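Long-range contacts in imidazolonepropionase (Unidentified, PDB 2Q09), which catalyses the hydrolytic opening of imidazolone-5-propanoate to N-formimidoyl-L-glutamate, the third step of histidine degradation: residues A[12-17]-A[63-67]; A[27-31]-A[42-48]; A[174-178]-A[190-194]; A[208-213]-A[237-241]. One frame throughout, in Å; residues are numbered along the deposited sequence.

Contact 1 (A[12-17]-A[63-67])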
loop_
_atom_site.group_PDB
_atom_site.type_symbol
_atom_site.label_atom_id
_atom_site.label_comp_id
_atom_site.label_asym_id
_atom_site.label_seq_id
_atom_site.Cartn_x
_atom_site.Cartn_y
_atom_site.Cartn_z
ATOM N N VAL A 12 25.771 10.316 -7.017
ATOM C CA VAL A 12 24.838 9.429 -6.337
ATOM C C VAL A 12 25.097 8.017 -6.855
ATOM O O VAL A 12 25.380 7.832 -8.038
ATOM C CB VAL A 12 23.363 9.786 -6.629
ATOM C CG1 VAL A 12 23.006 11.112 -5.978
ATOM C CG2 VAL A 12 23.118 9.826 -8.117
ATOM N N THR A 13 25.034 7.031 -5.963
ATOM C CA THR A 13 25.210 5.630 -6.344
ATOM C C THR A 13 23.780 5.112 -6.454
ATOM O O THR A 13 23.175 4.699 -5.468
ATOM C CB THR A 13 25.964 4.844 -5.264
ATOM O OG1 THR A 13 27.234 5.465 -5.026
ATOM C CG2 THR A 13 26.178 3.402 -5.712
ATOM N N PRO A 14 23.233 5.107 -7.675
ATOM C CA PRO A 14 21.870 4.670 -7.958
ATOM C C PRO A 14 21.508 3.195 -7.955
ATOM O O PRO A 14 22.116 2.390 -8.653
ATOM C CB PRO A 14 21.603 5.296 -9.319
ATOM C CG PRO A 14 22.920 5.068 -10.001
ATOM C CD PRO A 14 23.927 5.473 -8.924
ATOM N N ALA A 15 20.515 2.860 -7.140
ATOM C CA ALA A 15 19.970 1.508 -7.091
ATOM C C ALA A 15 18.698 1.803 -7.872
ATOM O O ALA A 15 17.669 2.131 -7.285
ATOM C CB ALA A 15 19.628 1.106 -5.652
ATOM N N THR A 16 18.785 1.708 -9.191
ATOM C CA THR A 16 17.673 2.046 -10.066
ATOM C C THR A 16 16.439 1.189 -9.940
ATOM O O THR A 16 15.337 1.660 -10.231
ATOM C CB THR A 16 18.105 2.025 -11.552
ATOM O OG1 THR A 16 18.432 0.685 -11.936
ATOM C CG2 THR A 16 19.336 2.920 -11.755
ATOM N N LEU A 17 16.613 -0.057 -9.510
ATOM C CA LEU A 17 15.480 -0.970 -9.409
ATOM C C LEU A 17 14.792 -1.057 -10.779
ATOM O O LEU A 17 13.578 -1.271 -10.871
ATOM C CB LEU A 17 14.477 -0.497 -8.337
ATOM C CG LEU A 17 14.607 -1.014 -6.892
ATOM C CD1 LEU A 17 14.404 -2.531 -6.880
ATOM C CD2 LEU A 17 15.997 -0.661 -6.318
ATOM N N LEU A 63 24.094 6.319 -1.512
ATOM C CA LEU A 63 23.148 5.473 -2.220
ATOM C C LEU A 63 21.822 6.205 -2.461
ATOM O O LEU A 63 21.307 6.887 -1.567
ATOM C CB LEU A 63 22.873 4.228 -1.379
ATOM C CG LEU A 63 21.667 3.370 -1.753
ATOM C CD1 LEU A 63 21.949 2.610 -3.053
ATOM C CD2 LEU A 63 21.389 2.379 -0.599
ATOM N N VAL A 64 21.267 6.058 -3.660
ATOM C CA VAL A 64 19.980 6.668 -3.965
ATOM C C VAL A 64 19.054 5.582 -4.504
ATOM O O VAL A 64 19.480 4.708 -5.253
ATOM C CB VAL A 64 20.117 7.824 -4.988
ATOM C CG1 VAL A 64 20.730 7.317 -6.285
ATOM C CG2 VAL A 64 18.759 8.439 -5.256
ATOM N N THR A 65 17.793 5.633 -4.101
ATOM C CA THR A 65 16.811 4.643 -4.534
ATOM C C THR A 65 15.495 5.360 -4.821
ATOM O O THR A 65 15.316 6.518 -4.478
ATOM C CB THR A 65 16.489 3.606 -3.432
ATOM O OG1 THR A 65 15.729 4.243 -2.398
ATOM C CG2 THR A 65 17.766 3.051 -2.823
ATOM N N PRO A 66 14.554 4.668 -5.464
ATOM C CA PRO A 66 13.256 5.288 -5.751
ATOM C C PRO A 66 12.576 5.451 -4.386
ATOM O O PRO A 66 12.997 4.804 -3.413
ATOM C CB PRO A 66 12.530 4.228 -6.560
ATOM C CG PRO A 66 13.641 3.487 -7.252
ATOM C CD PRO A 66 14.671 3.362 -6.130
ATOM N N GLY A 67 11.573 6.322 -4.291
ATOM C CA GLY A 67 10.888 6.500 -3.022
ATOM C C GLY A 67 10.125 5.222 -2.734
ATOM O O GLY A 67 9.671 4.562 -3.668
#
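A short parallel beta ladder joins 12-17 to the start of strand 63-73, the strand that runs on into the amidohydrolase barrel. The strand axes come within 4.5 Å and cross at -46°, a strong twist, and only two residue pairs form bridges. Leu63 lies across from Thr13, its CA 3.3 Å from Thr13 O in a CA-H...O contact, and its CD1 reaches Ala15 CB at 3.8 Å. Val64 carries the ladder: its N donates to Thr13 O (3.0 Å) and its O accepts from Ala15 N (2.8 Å). These bonds straddle Pro14, so the proline, which lacks an N-H, costs this pairing nothing. On the face shared by Pro14 and Val64, the methyl CG1 of Val64 packs 3.6 Å from Val12 CB and 3.7 Å from Pro14 CB. Thr65 serves both natures of its side chain, CG2 lying 3.9 Å from Ala15 CB while OG1 bonds to Pro66 O (3.0 Å) and to Trp378. Pro66 ends the contact as the first segment leaves its strand: its ring packs CG against Leu17 CB at 4.2 Å, and its CD sits 3.4 Å from Ala15 O.

Contact 2 (A[27-31]-A[42-48])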
loop_
_atom_site.group_PDB
_atom_site.type_symbol
_atom_site.label_atom_id
_atom_site.label_comp_id
_atom_site.label_asym_id
_atom_site.label_seq_id
_atom_site.Cartn_x
_atom_site.Cartn_y
_atom_site.Cartn_z
ATOM N N LEU A 27 24.148 0.919 -10.141
ATOM C CA LEU A 27 25.086 1.406 -11.152
ATOM C C LEU A 27 26.227 2.174 -10.493
ATOM O O LEU A 27 26.195 2.447 -9.285
ATOM C CB LEU A 27 24.375 2.345 -12.126
ATOM C CG LEU A 27 23.055 1.902 -12.766
ATOM C CD1 LEU A 27 22.477 3.074 -13.542
ATOM C CD2 LEU A 27 23.276 0.711 -13.691
ATOM N N GLU A 28 27.229 2.520 -11.300
ATOM C CA GLU A 28 28.371 3.289 -10.825
ATOM C C GLU A 28 27.826 4.670 -10.475
ATOM O O GLU A 28 26.696 4.990 -10.815
ATOM C CB GLU A 28 29.416 3.420 -11.941
ATOM C CG GLU A 28 28.885 4.133 -13.189
ATOM C CD GLU A 28 29.892 4.177 -14.318
ATOM O OE1 GLU A 28 30.981 4.747 -14.122
ATOM O OE2 GLU A 28 29.592 3.641 -15.402
ATOM N N PRO A 29 28.620 5.508 -9.796
ATOM C CA PRO A 29 28.153 6.850 -9.436
ATOM C C PRO A 29 27.613 7.613 -10.646
ATOM O O PRO A 29 28.199 7.579 -11.734
ATOM C CB PRO A 29 29.402 7.495 -8.849
ATOM C CG PRO A 29 30.087 6.338 -8.199
ATOM C CD PRO A 29 29.961 5.251 -9.245
ATOM N N HIS A 30 26.486 8.289 -10.455
ATOM C CA HIS A 30 25.847 9.056 -11.518
ATOM C C HIS A 30 25.470 10.451 -11.052
ATOM O O HIS A 30 25.660 10.818 -9.897
ATOM C CB HIS A 30 24.555 8.373 -11.983
ATOM C CG HIS A 30 24.756 7.311 -13.019
ATOM N ND1 HIS A 30 25.567 6.214 -12.819
ATOM C CD2 HIS A 30 24.227 7.168 -14.257
ATOM C CE1 HIS A 30 25.528 5.442 -13.892
ATOM N NE2 HIS A 30 24.723 5.999 -14.778
ATOM N N ALA A 31 24.915 11.214 -11.986
ATOM C CA ALA A 31 24.432 12.560 -11.729
ATOM C C ALA A 31 22.952 12.465 -12.071
ATOM O O ALA A 31 22.598 11.981 -13.145
ATOM C CB ALA A 31 25.122 13.564 -12.645
ATOM N N LEU A 42 20.172 10.901 -16.294
ATOM C CA LEU A 42 20.978 10.057 -15.424
ATOM C C LEU A 42 22.269 9.809 -16.179
ATOM O O LEU A 42 22.315 9.008 -17.110
ATOM C CB LEU A 42 20.276 8.734 -15.146
ATOM C CG LEU A 42 19.473 8.682 -13.851
ATOM C CD1 LEU A 42 18.727 7.360 -13.768
ATOM C CD2 LEU A 42 20.426 8.844 -12.667
ATOM N N VAL A 43 23.323 10.501 -15.762
ATOM C CA VAL A 43 24.620 10.409 -16.417
ATOM C C VAL A 43 25.761 9.992 -15.496
ATOM O O VAL A 43 25.964 10.582 -14.437
ATOM C CB VAL A 43 25.000 11.768 -17.032
ATOM C CG1 VAL A 43 26.313 11.653 -17.800
ATOM C CG2 VAL A 43 23.877 12.263 -17.924
ATOM N N PRO A 44 26.525 8.966 -15.891
ATOM C CA PRO A 44 27.647 8.515 -15.064
ATOM C C PRO A 44 28.590 9.680 -14.786
ATOM O O PRO A 44 28.787 10.539 -15.641
ATOM C CB PRO A 44 28.292 7.409 -15.909
ATOM C CG PRO A 44 27.780 7.664 -17.312
ATOM C CD PRO A 44 26.377 8.127 -17.092
HETATM N N MSE A 45 29.156 9.719 -13.586
HETATM C CA MSE A 45 30.059 10.798 -13.214
HETATM C C MSE A 45 31.336 10.864 -14.048
HETATM O O MSE A 45 31.901 11.938 -14.223
HETATM C CB MSE A 45 30.411 10.707 -11.724
HETATM C CG MSE A 45 29.250 11.063 -10.790
HETATM SE SE MSE A 45 28.499 12.835 -11.145
HETATM C CE MSE A 45 29.954 13.864 -10.363
ATOM N N GLN A 46 31.790 9.728 -14.569
ATOM C CA GLN A 46 33.003 9.724 -15.382
ATOM C C GLN A 46 32.819 10.537 -16.659
ATOM O O GLN A 46 33.789 10.988 -17.263
ATOM C CB GLN A 46 33.434 8.288 -15.717
ATOM C CG GLN A 46 32.382 7.441 -16.399
ATOM C CD GLN A 46 32.934 6.113 -16.893
ATOM O OE1 GLN A 46 33.825 6.079 -17.736
ATOM N NE2 GLN A 46 32.414 5.015 -16.365
ATOM N N ASP A 47 31.568 10.723 -17.070
ATOM C CA ASP A 47 31.250 11.501 -18.264
ATOM C C ASP A 47 31.088 12.969 -17.894
ATOM O O ASP A 47 30.487 13.734 -18.643
ATOM C CB ASP A 47 29.940 11.015 -18.897
ATOM C CG ASP A 47 30.042 9.616 -19.467
ATOM O OD1 ASP A 47 30.895 8.839 -18.999
ATOM O OD2 ASP A 47 29.255 9.293 -20.379
ATOM N N LEU A 48 31.611 13.360 -16.738
ATOM C CA LEU A 48 31.507 14.742 -16.289
ATOM C C LEU A 48 32.740 15.181 -15.511
ATOM O O LEU A 48 33.413 14.370 -14.885
ATOM C CB LEU A 48 30.262 14.916 -15.410
ATOM C CG LEU A 48 28.903 14.686 -16.077
ATOM C CD1 LEU A 48 27.785 14.896 -15.071
ATOM C CD2 LEU A 48 28.750 15.642 -17.252
HETATM O O HOH W 1 31.023 7.120 -12.684
#
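Ala31, His30 and Met45, the last present as selenomethionine, bury the most surface here. Ala31 forms an antiparallel hydrogen-bonded pair with Val43: Ala31 N donates to Val43 O (2.7 Å) and Val43 N to Ala31 O (3.1 Å). Its small methyl allows close approach, with CB 3.8 Å from both Met45 SE and Leu48 CD1. His30 faces Pro44 in the neighbouring non-hydrogen-bonded pair, with CA atoms only 4.0 Å apart. Proline fits this position because no N-H is called for across the pair. The histidine ring lies flat over it, Pro44 CA standing 3.6 Å from the ring centroid and 5° off the normal, a CH-pi contact; the ring is held in place by His30 ND1 donating to Glu28 O at 2.6 Å. Met45 extends the pairing beyond the strand, its N donating to Pro29 O (3.0 Å), while its long flexible side chain also reaches Leu10 and Tyr52. At the solvent-exposed end, Gln46 NE2 bonds to Glu28 OE1 (2.7 Å), and one water donates to Glu28 OE1 (2.8 Å) and Pro29 O (3.0 Å). From Met45 the backbone bends into a short 3-10 turn. The whole is the open end of the beta hairpin 30-35/38-44, whose second strand is an outermost strand of the small mixed sheet.

Contact 3 (A[174-178]-A[190-194]). With DI6 (3-[(4S)-2,5-dioxoimidazolidin-4-yl]propanoic acid), chain C.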
loop_
_atom_site.group_PDB
_atom_site.type_symbol
_atom_site.label_atom_id
_atom_site.label_comp_id
_atom_site.label_asym_id
_atom_site.label_seq_id
_atom_site.Cartn_x
_atom_site.Cartn_y
_atom_site.Cartn_z
ATOM N N LEU A 174 -13.291 1.080 0.208
ATOM C CA LEU A 174 -13.454 -0.261 0.752
ATOM C C LEU A 174 -14.734 -0.349 1.580
ATOM O O LEU A 174 -14.709 -0.756 2.741
ATOM C CB LEU A 174 -12.247 -0.621 1.622
ATOM C CG LEU A 174 -12.207 -2.020 2.246
ATOM C CD1 LEU A 174 -12.101 -3.077 1.156
ATOM C CD2 LEU A 174 -11.017 -2.120 3.192
ATOM N N ALA A 175 -15.855 0.051 0.986
ATOM C CA ALA A 175 -17.138 0.008 1.680
ATOM C C ALA A 175 -17.540 -1.443 1.923
ATOM O O ALA A 175 -18.271 -1.747 2.866
ATOM C CB ALA A 175 -18.207 0.727 0.856
ATOM N N ALA A 176 -17.056 -2.338 1.068
ATOM C CA ALA A 176 -17.359 -3.763 1.201
ATOM C C ALA A 176 -16.327 -4.455 2.098
ATOM O O ALA A 176 -15.814 -5.521 1.773
ATOM C CB ALA A 176 -17.392 -4.425 -0.179
ATOM N N HIS A 177 -16.029 -3.831 3.234
ATOM C CA HIS A 177 -15.066 -4.368 4.196
ATOM C C HIS A 177 -15.786 -5.323 5.140
ATOM O O HIS A 177 -15.197 -6.262 5.681
ATOM C CB HIS A 177 -14.453 -3.216 5.000
ATOM C CG HIS A 177 -13.186 -3.573 5.709
ATOM N ND1 HIS A 177 -12.513 -2.677 6.512
ATOM C CD2 HIS A 177 -12.449 -4.708 5.711
ATOM C CE1 HIS A 177 -11.414 -3.245 6.977
ATOM N NE2 HIS A 177 -11.351 -4.477 6.506
ATOM N N ALA A 178 -17.075 -5.067 5.319
ATOM C CA ALA A 178 -17.937 -5.857 6.183
ATOM C C ALA A 178 -19.345 -5.291 6.026
ATOM O O ALA A 178 -19.528 -4.231 5.432
ATOM C CB ALA A 178 -17.484 -5.736 7.623
ATOM N N TRP A 190 -27.003 -4.019 1.357
ATOM C CA TRP A 190 -25.816 -3.197 1.568
ATOM C C TRP A 190 -25.021 -3.168 0.265
ATOM O O TRP A 190 -24.490 -2.134 -0.129
ATOM C CB TRP A 190 -24.969 -3.779 2.710
ATOM C CG TRP A 190 -23.635 -3.113 2.891
ATOM C CD1 TRP A 190 -22.414 -3.726 2.924
ATOM C CD2 TRP A 190 -23.385 -1.707 3.049
ATOM N NE1 TRP A 190 -21.416 -2.789 3.089
ATOM C CE2 TRP A 190 -21.985 -1.545 3.168
ATOM C CE3 TRP A 190 -24.209 -0.569 3.099
ATOM C CZ2 TRP A 190 -21.387 -0.291 3.337
ATOM C CZ3 TRP A 190 -23.610 0.682 3.267
ATOM C CH2 TRP A 190 -22.212 0.807 3.384
ATOM N N VAL A 191 -24.941 -4.307 -0.410
ATOM C CA VAL A 191 -24.224 -4.377 -1.674
ATOM C C VAL A 191 -24.882 -3.440 -2.691
ATOM O O VAL A 191 -24.190 -2.746 -3.436
ATOM C CB VAL A 191 -24.195 -5.822 -2.227
ATOM C CG1 VAL A 191 -23.547 -5.838 -3.606
ATOM C CG2 VAL A 191 -23.416 -6.721 -1.275
ATOM N N GLU A 192 -26.213 -3.408 -2.717
ATOM C CA GLU A 192 -26.909 -2.520 -3.647
ATOM C C GLU A 192 -26.565 -1.059 -3.368
ATOM O O GLU A 192 -26.382 -0.265 -4.286
ATOM C CB GLU A 192 -28.425 -2.701 -3.549
ATOM C CG GLU A 192 -29.000 -3.715 -4.530
ATOM C CD GLU A 192 -30.519 -3.707 -4.556
ATOM O OE1 GLU A 192 -31.102 -4.419 -5.398
ATOM O OE2 GLU A 192 -31.129 -2.993 -3.731
ATOM N N THR A 193 -26.488 -0.710 -2.090
ATOM C CA THR A 193 -26.166 0.652 -1.682
ATOM C C THR A 193 -24.795 1.078 -2.199
ATOM O O THR A 193 -24.628 2.186 -2.711
ATOM C CB THR A 193 -26.174 0.778 -0.151
ATOM O OG1 THR A 193 -27.500 0.559 0.338
ATOM C CG2 THR A 193 -25.693 2.167 0.271
ATOM N N ILE A 194 -23.816 0.190 -2.050
ATOM C CA ILE A 194 -22.454 0.452 -2.501
ATOM C C ILE A 194 -22.435 0.680 -4.006
ATOM O O ILE A 194 -21.840 1.637 -4.499
ATOM C CB ILE A 194 -21.517 -0.752 -2.184
ATOM C CG1 ILE A 194 -21.436 -0.975 -0.671
ATOM C CG2 ILE A 194 -20.128 -0.500 -2.744
ATOM C CD1 ILE A 194 -20.620 -2.196 -0.274
HETATM N N1 DI6 C . -8.473 -8.264 6.718
HETATM C C2 DI6 C . -7.731 -7.818 7.754
HETATM O O2 DI6 C . -6.841 -8.416 8.333
HETATM C C3 DI6 C . -8.231 -6.381 8.045
HETATM N N4 DI6 C . -9.302 -6.215 7.038
HETATM C C5 DI6 C . -9.366 -7.350 6.314
HETATM O O5 DI6 C . -10.144 -7.523 5.387
HETATM C C6 DI6 C . -8.752 -6.265 9.470
HETATM C C7 DI6 C . -9.259 -4.860 9.804
HETATM C C8 DI6 C . -9.790 -4.686 11.234
HETATM O O9 DI6 C . -9.917 -3.521 11.660
HETATM O O10 DI6 C . -10.080 -5.688 11.937
#
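This is one strand-to-helix step of the TIM barrel, within the beta-alpha-beta unit made of strand 168-176, helix 187-204 and strand 210-213. The helix axis passes 8.8 Å from that of the strand end and runs back at 145° to it, as the return leg of such a unit must. The packing is apolar and light. Ile194, one helical turn after Trp190, inserts CD1 4.0 Å from Ala175 CB and 3.9 Å from Ala176 CB, and Trp190 CZ2 lies 4.2 Å from Ala175 CB. The small alanines let the helix sit close, whereas the large isoleucine and tryptophan span the gap. Polar contact is slight: the indole NE1 of Trp190 donates weakly to Ala175 O at 3.3 Å. That same oxygen takes a weak bond from His177 N (3.1 Å), closing an inverse gamma turn centred on Ala176, where the backbone leaves the strand. The turn sets His177 at the C-terminal end of the strand, where TIM barrels carry their active sites. Within these segments the ligand is met by His177; Tyr144, Thr322, Gln245 and Arg81 bond it too. His177 ND1 bonds to the carbonyl O of Gly143, which can only accept, so ND1 carries a proton and NE2 is available as an acceptor: DI6 N4 donates to His177 NE2 at 2.7 Å.

Contact 4 (A[208-213]-A[237-241])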
loop_
_atom_site.group_PDB
_atom_site.type_symbol
_atom_site.label_atom_id
_atom_site.label_comp_id
_atom_site.label_asym_id
_atom_site.label_seq_id
_atom_site.Cartn_x
_atom_site.Cartn_y
_atom_site.Cartn_z
ATOM N N ALA A 208 -12.287 8.512 -5.197
ATOM C CA ALA A 208 -11.720 7.165 -5.206
ATOM C C ALA A 208 -10.883 6.822 -6.435
ATOM O O ALA A 208 -11.342 6.970 -7.565
ATOM C CB ALA A 208 -12.839 6.133 -5.045
ATOM N N ASP A 209 -9.659 6.360 -6.208
ATOM C CA ASP A 209 -8.780 5.973 -7.305
ATOM C C ASP A 209 -8.987 4.494 -7.613
ATOM O O ASP A 209 -8.632 4.028 -8.696
ATOM C CB ASP A 209 -7.312 6.228 -6.945
ATOM C CG ASP A 209 -7.021 7.691 -6.710
ATOM O OD1 ASP A 209 -7.498 8.521 -7.515
ATOM O OD2 ASP A 209 -6.313 8.014 -5.730
ATOM N N ALA A 210 -9.564 3.764 -6.666
ATOM C CA ALA A 210 -9.812 2.336 -6.852
ATOM C C ALA A 210 -10.881 1.822 -5.894
ATOM O O ALA A 210 -11.269 2.525 -4.954
ATOM C CB ALA A 210 -8.522 1.551 -6.654
ATOM N N VAL A 211 -11.364 0.607 -6.158
ATOM C CA VAL A 211 -12.378 -0.038 -5.328
ATOM C C VAL A 211 -11.847 -1.389 -4.855
ATOM O O VAL A 211 -11.331 -2.171 -5.652
ATOM C CB VAL A 211 -13.699 -0.253 -6.101
ATOM C CG1 VAL A 211 -14.713 -0.967 -5.224
ATOM C CG2 VAL A 211 -14.248 1.082 -6.559
ATOM N N ASP A 212 -11.996 -1.648 -3.558
ATOM C CA ASP A 212 -11.506 -2.865 -2.907
ATOM C C ASP A 212 -12.684 -3.646 -2.315
ATOM O O ASP A 212 -13.774 -3.097 -2.145
ATOM C CB ASP A 212 -10.536 -2.453 -1.787
ATOM C CG ASP A 212 -9.645 -3.588 -1.301
ATOM O OD1 ASP A 212 -9.915 -4.773 -1.602
ATOM O OD2 ASP A 212 -8.663 -3.275 -0.592
ATOM N N VAL A 213 -12.453 -4.915 -1.990
ATOM C CA VAL A 213 -13.492 -5.773 -1.420
ATOM C C VAL A 213 -12.919 -6.858 -0.512
ATOM O O VAL A 213 -11.875 -7.434 -0.800
ATOM C CB VAL A 213 -14.303 -6.492 -2.526
ATOM C CG1 VAL A 213 -15.254 -7.498 -1.899
ATOM C CG2 VAL A 213 -15.081 -5.483 -3.362
ATOM N N LEU A 237 -13.374 2.901 -12.508
ATOM C CA LEU A 237 -12.499 2.829 -11.348
ATOM C C LEU A 237 -11.798 1.479 -11.317
ATOM O O LEU A 237 -12.418 0.449 -11.566
ATOM C CB LEU A 237 -13.301 2.999 -10.055
ATOM C CG LEU A 237 -14.139 4.268 -9.880
ATOM C CD1 LEU A 237 -14.862 4.207 -8.552
ATOM C CD2 LEU A 237 -13.247 5.495 -9.947
ATOM N N ALA A 238 -10.507 1.495 -11.003
ATOM C CA ALA A 238 -9.710 0.275 -10.924
ATOM C C ALA A 238 -10.191 -0.551 -9.736
ATOM O O ALA A 238 -10.751 -0.004 -8.785
ATOM C CB ALA A 238 -8.236 0.634 -10.754
ATOM N N VAL A 239 -9.987 -1.867 -9.784
ATOM C CA VAL A 239 -10.415 -2.724 -8.683
ATOM C C VAL A 239 -9.265 -3.548 -8.099
ATOM O O VAL A 239 -8.200 -3.695 -8.712
ATOM C CB VAL A 239 -11.548 -3.694 -9.118
ATOM C CG1 VAL A 239 -12.777 -2.896 -9.526
ATOM C CG2 VAL A 239 -11.082 -4.582 -10.271
ATOM N N LYS A 240 -9.491 -4.071 -6.896
ATOM C CA LYS A 240 -8.516 -4.896 -6.191
ATOM C C LYS A 240 -9.312 -5.621 -5.112
ATOM O O LYS A 240 -10.529 -5.445 -5.014
ATOM C CB LYS A 240 -7.436 -4.028 -5.538
ATOM C CG LYS A 240 -7.940 -3.209 -4.355
ATOM C CD LYS A 240 -6.835 -2.379 -3.719
ATOM C CE LYS A 240 -6.366 -1.283 -4.671
ATOM N NZ LYS A 240 -5.329 -0.418 -4.045
ATOM N N GLY A 241 -8.648 -6.436 -4.301
ATOM C CA GLY A 241 -9.388 -7.131 -3.264
ATOM C C GLY A 241 -8.591 -7.850 -2.195
ATOM O O GLY A 241 -7.451 -8.272 -2.417
#
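Two backbone hydrogen bonds join these parallel strands: Val211 N to Ala238 O (2.8 Å) and Lys240 N to Val211 O (2.9 Å), so Val211 is gripped on both sides of its partner Val239. Further along, Asp212 OD1 accepts from Val213 N (2.6 Å) and makes a tight contact of 2.9 Å with Gly241 CA. It also forms a weak hydrogen bond with ND1 of the iron ligand His242, joining this strand pair to the metal site. Asp212 OD2 forms a salt bridge with Lys141, and Lys240 NZ one with Glu139, buried charges thus being matched. Around this frame lie apolar contacts: Val211 CG2 with Leu237 CD1 at 3.8 Å, Ala210 CB with Ala238 CB at 4.2 Å, and Val211 CB with Val239 CG1 at 4.4 Å. The beta-branched valines suit an extended backbone. The strands, crossing at -23°, are the fourth and fifth of the TIM barrel. Helix 222-234, which connects them, covers Val211, Val213 and Val239, while Ala210 and Asp212 touch the preceding strand 168-176.

In the fold
The four contacts fall into two pairs. Contacts 1 and 2 touch, with contact 2 nested in the chain loop that contact 1 closes; Val12 O and His30 N, 2.7 Å apart, probably share a hydrogen bond between them. Strand 168-176 of contact 3 neighbours strand 210-213 of contact 4, and Leu174 CD1 packs 3.4 Å from Asp212 CB. Contacts 1, 3 and 4 all reach the same curled sheet; contact 1 lies about 30 Å from contact 4 and 41 Å from contact 3, centre to centre. Strand 63-73 runs from contact 1 to His72, an iron ligand with His74, His242 and Asp317. Asp212 of contact 4 has its side chain about 6 Å from the iron, whereas contact 3 supplies His177 to the inhibitor pocket.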